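Local coordinates for protein colicin B (Escherichia coli, PDB 1RH1) that kills Escherichia coli and close relatives by forming a channel that depolarizes the cytoplasmic membrane, at residues A126-N134 with E287-S295. Sequence-based numbering, arbitrary orientation.
Sequences ARLEPASGN and EILDSNSLS
Ala131 N donates to Leu289 O (3.3 Å, N-H...O 158°), the one direct hydrogen bond between 126-134 and 287-295. The N-H comes from above the carbonyl plane, 50° out of it, rather than along a lone pair. The same oxygen also takes a bond from a water (3.2 Å), which reaches weakly back to Leu128 O, and a CA-H...O contact from Pro130 CA. A second such contact runs the opposite way, from Asp290 CA to Ala131 O at 3.4 Å. Asp290 CB lies 3.3 Å from that same Ala131 O, with CG set between the backbone N and the carbonyl carbon (chi1 53°).

Apolar groups pack around this polar centre. Pro130 sets its ring against the first turn of helix 291-340: CB meets Leu294 CD1 at 3.5 Å, while CG lies near Ser291 OG. Further back along the strand, Leu128 and Ile288 cross at about a right angle, CD2 on CG2 at 3.9 Å. One residue past Pro130, the Ala131 methyl lies 3.7 Å from Ile288 O and only loosely approaches Ile288 CB.

Outward, Leu128 is held by backbone bonding to Gln180 and packs on Met182 and Val247, which ties its side to the antiparallel sheet that includes strands 179-186 and 247-248. Leu289 touches Trp22 of the TonB box, its first side-chain bond pointing away from 126-134, and Asp290 O accepts from Leu294 N in the opening helical turn.

Where strand 121-128 runs out beside the long helix 291-340 that joins the N-terminal part to the pore-forming part, Leu289 O receives the Ala131 N-H, the water and the Pro130 CA-H, with the apolar pairs beside it. Its long, off-plane bond to Ala131 N is probably of modest strength, so cohesion here is likely shared with the water and the apolar contacts.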
loop_
_atom_site.group_PDB
_atom_site.type_symbol
_atom_site.label_atom_id
_atom_site.label_comp_id
_atom_site.label_asym_id
_atom_site.label_seq_id
_atom_site.Cartn_x
_atom_site.Cartn_y
_atom_site.Cartn_z
ATOM N N ALA A 126 22.265 -5.870 -10.172
ATOM C CA ALA A 126 23.355 -6.599 -9.514
ATOM C C ALA A 126 22.782 -7.498 -8.445
ATOM O O ALA A 126 21.828 -7.125 -7.762
ATOM C CB ALA A 126 24.320 -5.714 -8.793
ATOM N N ARG A 127 23.388 -8.693 -8.360
ATOM C CA ARG A 127 23.067 -9.783 -7.428
ATOM C C ARG A 127 24.116 -9.858 -6.336
ATOM O O ARG A 127 25.309 -9.839 -6.616
ATOM C CB ARG A 127 23.045 -11.125 -8.151
ATOM C CG ARG A 127 22.613 -12.322 -7.304
ATOM C CD ARG A 127 22.550 -13.614 -8.101
ATOM N NE ARG A 127 23.847 -13.904 -8.691
ATOM C CZ ARG A 127 24.720 -14.764 -8.145
ATOM N NH1 ARG A 127 24.433 -15.423 -7.021
ATOM N NH2 ARG A 127 25.936 -14.913 -8.680
ATOM N N LEU A 128 23.673 -9.955 -5.088
ATOM C CA LEU A 128 24.552 -9.993 -3.932
ATOM C C LEU A 128 24.778 -11.306 -3.156
ATOM O O LEU A 128 23.874 -11.981 -2.632
ATOM C CB LEU A 128 24.054 -8.916 -2.982
ATOM C CG LEU A 128 24.554 -7.494 -3.103
ATOM C CD1 LEU A 128 24.496 -6.929 -4.505
ATOM C CD2 LEU A 128 23.696 -6.709 -2.184
ATOM N N GLU A 129 26.064 -11.650 -3.068
ATOM C CA GLU A 129 26.513 -12.792 -2.290
ATOM C C GLU A 129 26.392 -12.391 -0.839
ATOM O O GLU A 129 26.760 -11.253 -0.526
ATOM C CB GLU A 129 27.949 -13.112 -2.547
ATOM C CG GLU A 129 28.130 -13.458 -4.005
ATOM C CD GLU A 129 29.556 -13.778 -4.419
ATOM O OE1 GLU A 129 29.734 -14.440 -5.445
ATOM O OE2 GLU A 129 30.490 -13.360 -3.729
ATOM N N PRO A 130 25.879 -13.246 0.066
ATOM C CA PRO A 130 25.583 -12.875 1.442
ATOM C C PRO A 130 26.837 -12.578 2.217
ATOM O O PRO A 130 27.883 -13.169 1.977
ATOM C CB PRO A 130 24.816 -14.037 1.981
ATOM C CG PRO A 130 25.348 -15.204 1.190
ATOM C CD PRO A 130 25.521 -14.638 -0.196
ATOM N N ALA A 131 26.749 -11.631 3.130
ATOM C CA ALA A 131 27.884 -11.273 3.953
ATOM C C ALA A 131 28.232 -12.411 4.894
ATOM O O ALA A 131 27.359 -13.196 5.272
ATOM C CB ALA A 131 27.566 -10.058 4.789
ATOM N N SER A 132 29.517 -12.506 5.257
ATOM C CA SER A 132 29.972 -13.535 6.167
ATOM C C SER A 132 29.525 -13.348 7.614
ATOM O O SER A 132 29.608 -14.320 8.354
ATOM C CB SER A 132 31.485 -13.611 6.149
ATOM O OG SER A 132 32.102 -12.578 6.911
ATOM N N GLY A 133 29.066 -12.201 8.121
ATOM C CA GLY A 133 28.717 -12.084 9.546
ATOM C C GLY A 133 29.952 -11.960 10.459
ATOM O O GLY A 133 29.903 -11.500 11.604
ATOM N N ASN A 134 31.095 -12.357 9.899
ATOM C CA ASN A 134 32.394 -12.354 10.535
ATOM C C ASN A 134 33.144 -11.039 10.355
ATOM O O ASN A 134 34.385 -11.022 10.284
ATOM C CB ASN A 134 33.221 -13.495 9.946
ATOM C CG ASN A 134 32.553 -14.853 10.041
ATOM O OD1 ASN A 134 32.529 -15.623 9.070
ATOM N ND2 ASN A 134 31.994 -15.146 11.221
ATOM N N GLU A 287 22.892 -2.104 2.801
ATOM C CA GLU A 287 23.517 -3.045 3.711
ATOM C C GLU A 287 23.446 -4.498 3.217
ATOM O O GLU A 287 22.358 -5.082 3.135
ATOM C CB GLU A 287 22.817 -2.890 5.028
ATOM C CG GLU A 287 23.327 -3.768 6.143
ATOM C CD GLU A 287 22.509 -3.585 7.402
ATOM O OE1 GLU A 287 23.103 -3.288 8.438
ATOM O OE2 GLU A 287 21.284 -3.730 7.339
ATOM N N ILE A 288 24.600 -5.097 2.870
ATOM C CA ILE A 288 24.738 -6.487 2.417
ATOM C C ILE A 288 24.316 -7.354 3.617
ATOM O O ILE A 288 24.997 -7.331 4.644
ATOM C CB ILE A 288 26.226 -6.871 2.024
ATOM C CG1 ILE A 288 27.141 -5.657 2.001
ATOM C CG2 ILE A 288 26.271 -7.492 0.651
ATOM C CD1 ILE A 288 27.574 -5.160 3.428
ATOM N N LEU A 289 23.163 -8.062 3.554
ATOM C CA LEU A 289 22.627 -8.932 4.610
ATOM C C LEU A 289 23.282 -10.316 4.599
ATOM O O LEU A 289 23.591 -10.880 3.546
ATOM C CB LEU A 289 21.098 -9.052 4.414
ATOM C CG LEU A 289 20.037 -8.289 5.244
ATOM C CD1 LEU A 289 20.144 -6.783 5.164
ATOM C CD2 LEU A 289 18.700 -8.584 4.636
ATOM N N ASP A 290 23.516 -10.878 5.790
ATOM C CA ASP A 290 24.142 -12.196 5.957
ATOM C C ASP A 290 23.161 -13.353 5.912
ATOM O O ASP A 290 21.966 -13.139 6.074
ATOM C CB ASP A 290 24.931 -12.267 7.289
ATOM C CG ASP A 290 24.219 -11.890 8.586
ATOM O OD1 ASP A 290 23.514 -10.872 8.624
ATOM O OD2 ASP A 290 24.404 -12.608 9.575
ATOM N N SER A 291 23.629 -14.587 5.718
ATOM C CA SER A 291 22.780 -15.764 5.572
ATOM C C SER A 291 21.549 -16.065 6.403
ATOM O O SER A 291 20.603 -16.674 5.903
ATOM C CB SER A 291 23.649 -16.971 5.655
ATOM O OG SER A 291 23.780 -17.404 4.310
ATOM N N ASN A 292 21.554 -15.690 7.676
ATOM C CA ASN A 292 20.376 -15.918 8.485
ATOM C C ASN A 292 19.502 -14.692 8.563
ATOM O O ASN A 292 18.318 -14.772 8.890
ATOM C CB ASN A 292 20.795 -16.408 9.893
ATOM C CG ASN A 292 21.135 -17.922 9.874
ATOM O OD1 ASN A 292 22.116 -18.392 10.474
ATOM N ND2 ASN A 292 20.332 -18.738 9.162
ATOM N N SER A 293 20.062 -13.550 8.187
ATOM C CA SER A 293 19.300 -12.324 8.108
ATOM C C SER A 293 18.452 -12.322 6.831
ATOM O O SER A 293 17.334 -11.824 6.813
ATOM C CB SER A 293 20.298 -11.210 8.157
ATOM O OG SER A 293 19.600 -10.033 8.483
ATOM N N LEU A 294 18.945 -12.947 5.757
ATOM C CA LEU A 294 18.234 -13.165 4.497
ATOM C C LEU A 294 16.945 -13.949 4.694
ATOM O O LEU A 294 15.883 -13.461 4.317
ATOM C CB LEU A 294 19.142 -13.913 3.541
ATOM C CG LEU A 294 20.360 -13.126 3.165
ATOM C CD1 LEU A 294 21.389 -13.974 2.531
ATOM C CD2 LEU A 294 19.943 -12.061 2.228
ATOM N N SER A 295 17.013 -15.139 5.308
ATOM C CA SER A 295 15.848 -15.925 5.704
ATOM C C SER A 295 14.876 -15.130 6.581
ATOM O O SER A 295 13.656 -15.227 6.414
ATOM C CB SER A 295 16.298 -17.135 6.472
ATOM O OG SER A 295 17.261 -17.843 5.713
HETATM O O HOH W 1 23.015 -10.740 0.410
#